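Local coordinates for protein histone-lysine N-methyltransferase SETMAR (Homo sapiens, PDB 3BO5) that dimethylates a lysine of histone H3 with S-adenosyl-L-methionine through its SET domain and, fused to a mariner transposase, acts in DNA double-strand break repair, at residues Val152-Gly157 against Val228-Leu233; His211-Asn216 against Cys274-Lys279. The protein carries 2 engineered substitutions. All blocks are in the same frame, centred on the assembly; numbering follows the deposited sequence.

Interaction 1. Residues Val152-Gly157 against Val228-Leu233; sequences VCEYAG and VPKLAL
Cys153 and Glu154 pair with Leu233 and Ala232 as neighbouring antiparallel strands of the SET-domain sheet, the short segments 4.7 Å apart and running at 161° to each other. The pairing opens with a classic beta bulge: Val152 and Cys153 both face Leu233, whose carbonyl O takes a firm bond from Val152 N at 2.8 Å and a weak one from Cys153 N. Beyond the bulge, Leu233 N returns a bond to Cys153 O, and Tyr155 N reaches Leu231 O, which also receives a CA-H contact from Glu154.

Leu233 buries the most surface here. With CG anti to the carbonyl carbon, its CB and CD1 both come against the backbone of the facing strand, CD1 lying 3.5 Å from Cys153 O and also touching Cys153 SG and Tyr155 CB. Leu231 meets Tyr155 CB to CB, and its CD1 comes obliquely toward the tyrosine ring. With CG anti to the backbone N (chi1 -164°), that ring leads away from strand 230-233 toward the cofactor pocket, and its hydroxyl is hydrogen-bonded to Tyr179 O.

Ala232 and Glu154 point to the face opposite that of Cys153 and Leu233. There the extended Glu154 chain crosses the bent chain of Lys230, OE2 resting 3.5 Å from Lys230 CD, while the charged ends stand apart and are joined through water. One water links OE2 to Lys230 NZ. A second bridges the return half of the Tyr155-Leu231 pair, accepting from Leu231 N at 2.7 Å and donating to Tyr155 O and to Glu154 OE2.

Interaction 2. Residues His211-Asn216 against Cys274-Lys279; sequences HSCEPN and CYCGAK. With ZN (zinc ion), chain E; SAH (S-adenosyl-L-homocysteine), chain F.
Cys276 reaches from its loop into the backbone of Ser212 and Cys213. CB packs against Ser212 CA at 3.6 Å and equally close to His211 O. From there SG takes the crowded position between the backbone N and the carbonyl carbon (chi1 78°), which brings it 2.3 Å from the zinc ion. The same sulfur accepts an almost straight hydrogen bond from Cys213 N, 3.3 Å away with 172° at the hydrogen, and another from Ala278 N; such N-H donors would be expected to temper the negative charge of a zinc-bound thiolate.

Cys213 SG and Cys274 SG also bind the metal, and Cys281 completes the four-cysteine site. This is the post-SET zinc centre, in which one cysteine of the SET domain joins three from the post-SET segment. The site borders the cofactor pocket: the adenine of S-adenosyl-L-homocysteine is held by His211 N on N7, by His211 O on N6 and by Tyr275 N on N1.

The His211 ring, its ND1 bonded to Tyr249 N, presents its edge to Cys274 SG, 3.6 Å from CD2 and in the ring plane, while NE2 donates to Cys213 SG. Ser212 OG accepts from Glu214 N in an ST turn and shares a water with Cys276 O. Farther out, the extended Glu214 side chain lies along Ala278 CB, CG and CD both 3.6 Å from it; OE2 is hydrogen-bonded to Ser280 OG, and a water joins OE1 to Lys279 N.

In the fold
The centres of the two contacts are 20 Å apart and their nearest atoms about 6 Å, without touching. Their segments alternate along the chain, 152-157, 211-216, 228-233, 274-279, so the chain passes through interaction 2 between the two strands of interaction 1 and returns to it after the second. Interaction 1 lies near the centre of the chain, in the large mixed sheet; interaction 2, about 17 Å from that centre, ties the SET domain to the post-SET segment. Strand 217-223, which follows 211-216, pairs with 230-235 and connects the two. The Tyr155 side chain comes within about 6 Å of S-adenosyl-L-homocysteine, whereas interaction 2 holds its adenine directly.

Interaction 1. Residues Val152-Gly157 against Val228-Leu233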
loop_
_atom_site.group_PDB
_atom_site.type_symbol
_atom_site.label_atom_id
_atom_site.label_comp_id
_atom_site.label_asym_id
_atom_site.label_seq_id
_atom_site.Cartn_x
_atom_site.Cartn_y
_atom_site.Cartn_z
ATOM N N VAL A 152 7.237 -3.051 2.938
ATOM C CA VAL A 152 7.856 -1.945 2.235
ATOM C C VAL A 152 7.159 -0.610 2.559
ATOM O O VAL A 152 7.728 0.274 3.168
ATOM C CB VAL A 152 7.875 -2.227 0.736
ATOM C CG1 VAL A 152 8.381 -1.021 -0.055
ATOM C CG2 VAL A 152 8.906 -3.381 0.515
ATOM N N CYS A 153 5.880 -0.527 2.195
ATOM C CA CYS A 153 5.140 0.684 2.565
ATOM C C CYS A 153 3.650 0.437 2.387
ATOM O O CYS A 153 3.256 -0.514 1.736
ATOM C CB CYS A 153 5.586 1.921 1.754
ATOM S SG CYS A 153 5.209 1.769 -0.006
ATOM N N GLU A 154 2.847 1.301 3.012
ATOM C CA GLU A 154 1.393 1.310 2.663
ATOM C C GLU A 154 1.127 2.119 1.427
ATOM O O GLU A 154 1.919 2.904 0.963
ATOM C CB GLU A 154 0.550 1.978 3.780
ATOM C CG GLU A 154 0.521 1.196 5.006
ATOM C CD GLU A 154 -0.332 1.898 6.079
ATOM O OE1 GLU A 154 0.098 1.862 7.236
ATOM O OE2 GLU A 154 -1.424 2.499 5.757
ATOM N N TYR A 155 -0.081 1.867 0.890
ATOM C CA TYR A 155 -0.681 2.823 -0.039
ATOM C C TYR A 155 -1.800 3.459 0.781
ATOM O O TYR A 155 -2.853 2.875 1.026
ATOM C CB TYR A 155 -1.234 2.008 -1.217
ATOM C CG TYR A 155 -1.546 2.856 -2.451
ATOM C CD1 TYR A 155 -0.546 3.273 -3.347
ATOM C CD2 TYR A 155 -2.878 3.250 -2.684
ATOM C CE1 TYR A 155 -0.800 4.060 -4.445
ATOM C CE2 TYR A 155 -3.177 4.061 -3.821
ATOM C CZ TYR A 155 -2.152 4.455 -4.680
ATOM O OH TYR A 155 -2.403 5.226 -5.768
ATOM N N ALA A 156 -1.508 4.713 1.204
ATOM C CA ALA A 156 -2.389 5.409 2.202
ATOM C C ALA A 156 -2.834 6.784 1.670
ATOM O O ALA A 156 -2.099 7.444 1.026
ATOM C CB ALA A 156 -1.619 5.611 3.560
ATOM N N GLY A 157 -4.082 7.155 1.947
ATOM C CA GLY A 157 -4.560 8.475 1.522
ATOM C C GLY A 157 -5.964 8.641 1.979
ATOM O O GLY A 157 -6.326 8.159 3.037
ATOM N N VAL A 228 -11.245 -0.435 8.247
ATOM C CA VAL A 228 -10.640 0.075 7.006
ATOM C C VAL A 228 -9.208 -0.529 6.931
ATOM O O VAL A 228 -8.345 -0.217 7.800
ATOM C CB VAL A 228 -10.518 1.556 6.987
ATOM C CG1 VAL A 228 -9.985 1.965 5.558
ATOM C CG2 VAL A 228 -11.969 2.133 7.111
ATOM N N PRO A 229 -8.978 -1.372 5.940
ATOM C CA PRO A 229 -7.666 -2.018 5.925
ATOM C C PRO A 229 -6.534 -1.123 5.477
ATOM O O PRO A 229 -6.724 -0.170 4.719
ATOM C CB PRO A 229 -7.816 -3.114 4.864
ATOM C CG PRO A 229 -8.714 -2.472 3.846
ATOM C CD PRO A 229 -9.809 -1.846 4.819
ATOM N N LYS A 230 -5.342 -1.388 5.999
ATOM C CA LYS A 230 -4.163 -0.831 5.438
ATOM C C LYS A 230 -3.832 -1.623 4.168
ATOM O O LYS A 230 -4.065 -2.828 4.096
ATOM C CB LYS A 230 -3.034 -1.067 6.454
ATOM C CG LYS A 230 -3.339 -0.518 7.808
ATOM C CD LYS A 230 -3.794 0.950 7.791
ATOM C CE LYS A 230 -3.911 1.448 9.248
ATOM N NZ LYS A 230 -4.694 2.780 9.181
ATOM N N LEU A 231 -3.349 -0.912 3.150
ATOM C CA LEU A 231 -3.028 -1.536 1.861
ATOM C C LEU A 231 -1.529 -1.672 1.878
ATOM O O LEU A 231 -0.793 -0.766 1.541
ATOM C CB LEU A 231 -3.474 -0.620 0.704
ATOM C CG LEU A 231 -4.991 -0.357 0.676
ATOM C CD1 LEU A 231 -5.319 0.344 -0.657
ATOM C CD2 LEU A 231 -5.846 -1.567 0.958
ATOM N N ALA A 232 -1.107 -2.827 2.372
ATOM C CA ALA A 232 0.316 -2.981 2.767
ATOM C C ALA A 232 1.085 -3.635 1.651
ATOM O O ALA A 232 0.688 -4.718 1.227
ATOM C CB ALA A 232 0.356 -3.842 4.026
ATOM N N LEU A 233 2.191 -3.031 1.206
ATOM C CA LEU A 233 2.969 -3.612 0.062
ATOM C C LEU A 233 4.177 -4.270 0.714
ATOM O O LEU A 233 4.883 -3.655 1.531
ATOM C CB LEU A 233 3.501 -2.533 -0.888
ATOM C CG LEU A 233 2.241 -2.034 -1.616
ATOM C CD1 LEU A 233 1.880 -0.590 -1.491
ATOM C CD2 LEU A 233 2.010 -2.712 -2.929
HETATM O O HOH W 1 -2.831 1.741 3.642
HETATM O O HOH W 2 -2.783 4.081 7.531
#

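Interaction 2. Residues His211-Asn216 against Cys274-Lys279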
loop_
_atom_site.group_PDB
_atom_site.type_symbol
_atom_site.label_atom_id
_atom_site.label_comp_id
_atom_site.label_asym_id
_atom_site.label_seq_id
_atom_site.Cartn_x
_atom_site.Cartn_y
_atom_site.Cartn_z
ATOM N N HIS A 211 3.277 1.067 -11.904
ATOM C CA HIS A 211 2.825 -0.267 -12.184
ATOM C C HIS A 211 3.915 -1.063 -12.895
ATOM O O HIS A 211 4.668 -0.580 -13.686
ATOM C CB HIS A 211 1.719 -0.123 -13.274
ATOM C CG HIS A 211 1.340 -1.414 -13.881
ATOM N ND1 HIS A 211 0.588 -2.357 -13.205
ATOM C CD2 HIS A 211 1.627 -1.948 -15.099
ATOM C CE1 HIS A 211 0.439 -3.428 -13.985
ATOM N NE2 HIS A 211 1.094 -3.208 -15.127
ATOM N N SER A 212 3.925 -2.344 -12.628
ATOM C CA SER A 212 4.670 -3.233 -13.458
ATOM C C SER A 212 3.861 -4.469 -13.725
ATOM O O SER A 212 3.169 -4.914 -12.832
ATOM C CB SER A 212 5.953 -3.628 -12.749
ATOM O OG SER A 212 6.611 -4.633 -13.584
ATOM N N CYS A 213 4.004 -5.048 -14.941
ATOM C CA CYS A 213 3.374 -6.308 -15.264
ATOM C C CYS A 213 4.046 -7.474 -14.536
ATOM O O CYS A 213 3.500 -8.570 -14.488
ATOM C CB CYS A 213 3.494 -6.451 -16.809
ATOM S SG CYS A 213 2.402 -5.253 -17.607
ATOM N N GLU A 214 5.270 -7.215 -14.062
ATOM C CA GLU A 214 6.022 -8.199 -13.282
ATOM C C GLU A 214 6.587 -7.429 -12.119
ATOM O O GLU A 214 7.775 -7.163 -12.039
ATOM C CB GLU A 214 7.159 -8.817 -14.097
ATOM C CG GLU A 214 6.700 -9.772 -15.139
ATOM C CD GLU A 214 7.863 -10.336 -15.969
ATOM O OE1 GLU A 214 9.052 -10.245 -15.525
ATOM O OE2 GLU A 214 7.551 -10.855 -17.071
ATOM N N PRO A 215 5.709 -7.116 -11.182
ATOM C CA PRO A 215 6.153 -6.192 -10.148
ATOM C C PRO A 215 6.950 -6.861 -9.089
ATOM O O PRO A 215 6.990 -8.081 -8.991
ATOM C CB PRO A 215 4.827 -5.740 -9.546
ATOM C CG PRO A 215 3.933 -6.928 -9.704
ATOM C CD PRO A 215 4.271 -7.444 -11.057
ATOM N N ASN A 216 7.481 -6.033 -8.182
ATOM C CA ASN A 216 8.239 -6.634 -7.072
ATOM C C ASN A 216 7.601 -6.472 -5.717
ATOM O O ASN A 216 8.190 -6.887 -4.720
ATOM C CB ASN A 216 9.694 -6.117 -7.033
ATOM C CG ASN A 216 9.817 -4.624 -6.984
ATOM O OD1 ASN A 216 8.829 -3.895 -6.715
ATOM N ND2 ASN A 216 11.054 -4.102 -7.263
ATOM N N CYS A 274 1.815 0.874 -21.257
ATOM C CA CYS A 274 2.663 0.481 -20.131
ATOM C C CYS A 274 4.095 0.472 -20.657
ATOM O O CYS A 274 4.399 -0.138 -21.690
ATOM C CB CYS A 274 2.283 -0.946 -19.627
ATOM S SG CYS A 274 3.310 -1.348 -18.218
ATOM N N TYR A 275 4.999 1.015 -19.841
ATOM C CA TYR A 275 6.436 1.063 -20.144
ATOM C C TYR A 275 7.216 0.310 -19.040
ATOM O O TYR A 275 8.385 0.672 -18.737
ATOM C CB TYR A 275 6.953 2.511 -20.262
ATOM C CG TYR A 275 6.157 3.358 -21.207
ATOM C CD1 TYR A 275 5.938 2.884 -22.519
ATOM C CD2 TYR A 275 5.683 4.594 -20.836
ATOM C CE1 TYR A 275 5.230 3.667 -23.445
ATOM C CE2 TYR A 275 4.942 5.392 -21.749
ATOM C CZ TYR A 275 4.747 4.893 -23.047
ATOM O OH TYR A 275 4.066 5.651 -24.005
ATOM N N CYS A 276 6.592 -0.691 -18.431
ATOM C CA CYS A 276 7.219 -1.318 -17.283
ATOM C C CYS A 276 8.455 -2.069 -17.698
ATOM O O CYS A 276 9.303 -2.258 -16.838
ATOM C CB CYS A 276 6.230 -2.231 -16.537
ATOM S SG CYS A 276 5.924 -3.846 -17.309
ATOM N N GLY A 277 8.580 -2.498 -18.966
ATOM C CA GLY A 277 9.848 -3.214 -19.407
ATOM C C GLY A 277 9.912 -4.677 -19.113
ATOM O O GLY A 277 10.899 -5.371 -19.451
ATOM N N ALA A 278 8.882 -5.208 -18.475
ATOM C CA ALA A 278 8.851 -6.640 -18.183
ATOM C C ALA A 278 8.691 -7.482 -19.455
ATOM O O ALA A 278 7.973 -7.089 -20.407
ATOM C CB ALA A 278 7.724 -6.945 -17.164
ATOM N N LYS A 279 9.309 -8.668 -19.493
ATOM C CA LYS A 279 9.096 -9.564 -20.639
ATOM C C LYS A 279 7.625 -9.916 -20.888
ATOM O O LYS A 279 7.207 -10.034 -22.038
ATOM C CB LYS A 279 9.984 -10.821 -20.479
ATOM C CG LYS A 279 11.456 -10.430 -20.333
ATOM C CD LYS A 279 12.232 -10.207 -21.663
ATOM C CE LYS A 279 12.985 -8.829 -21.774
ATOM N NZ LYS A 279 14.142 -8.496 -20.889
HETATM ZN ZN ZN E . 3.976 -3.623 -18.504
HETATM N N SAH F . 4.330 8.276 -12.093
HETATM C CA SAH F . 3.403 8.820 -11.049
HETATM C CB SAH F . 3.334 7.913 -9.796
HETATM C CG SAH F . 2.395 6.727 -10.081
HETATM S SD SAH F . 0.666 7.260 -10.243
HETATM C C SAH F . 3.852 10.256 -10.698
HETATM O O SAH F . 4.709 10.825 -11.367
HETATM O OXT SAH F . 3.308 10.810 -9.688
HETATM C "C5'" SAH F . 0.221 6.418 -11.775
HETATM C "C4'" SAH F . 0.707 7.109 -13.047
HETATM O "O4'" SAH F . 2.101 6.872 -13.265
HETATM C "C3'" SAH F . 0.055 6.585 -14.292
HETATM O "O3'" SAH F . -1.221 7.244 -14.524
HETATM C "C2'" SAH F . 1.051 6.886 -15.375
HETATM O "O2'" SAH F . 1.132 8.295 -15.657
HETATM C "C1'" SAH F . 2.345 6.569 -14.652
HETATM N N9 SAH F . 2.694 5.135 -14.695
HETATM C C8 SAH F . 2.774 4.237 -13.634
HETATM N N7 SAH F . 3.208 3.079 -14.093
HETATM C C5 SAH F . 3.453 3.190 -15.415
HETATM C C6 SAH F . 3.886 2.236 -16.360
HETATM N N6 SAH F . 4.260 0.981 -16.100
HETATM N N1 SAH F . 3.961 2.709 -17.666
HETATM C C2 SAH F . 3.636 3.988 -17.994
HETATM N N3 SAH F . 3.232 4.960 -17.101
HETATM C C4 SAH F . 3.096 4.474 -15.836
HETATM O O HOH W 3 8.998 -3.597 -14.430
HETATM O O HOH W 4 10.864 -9.539 -17.260
#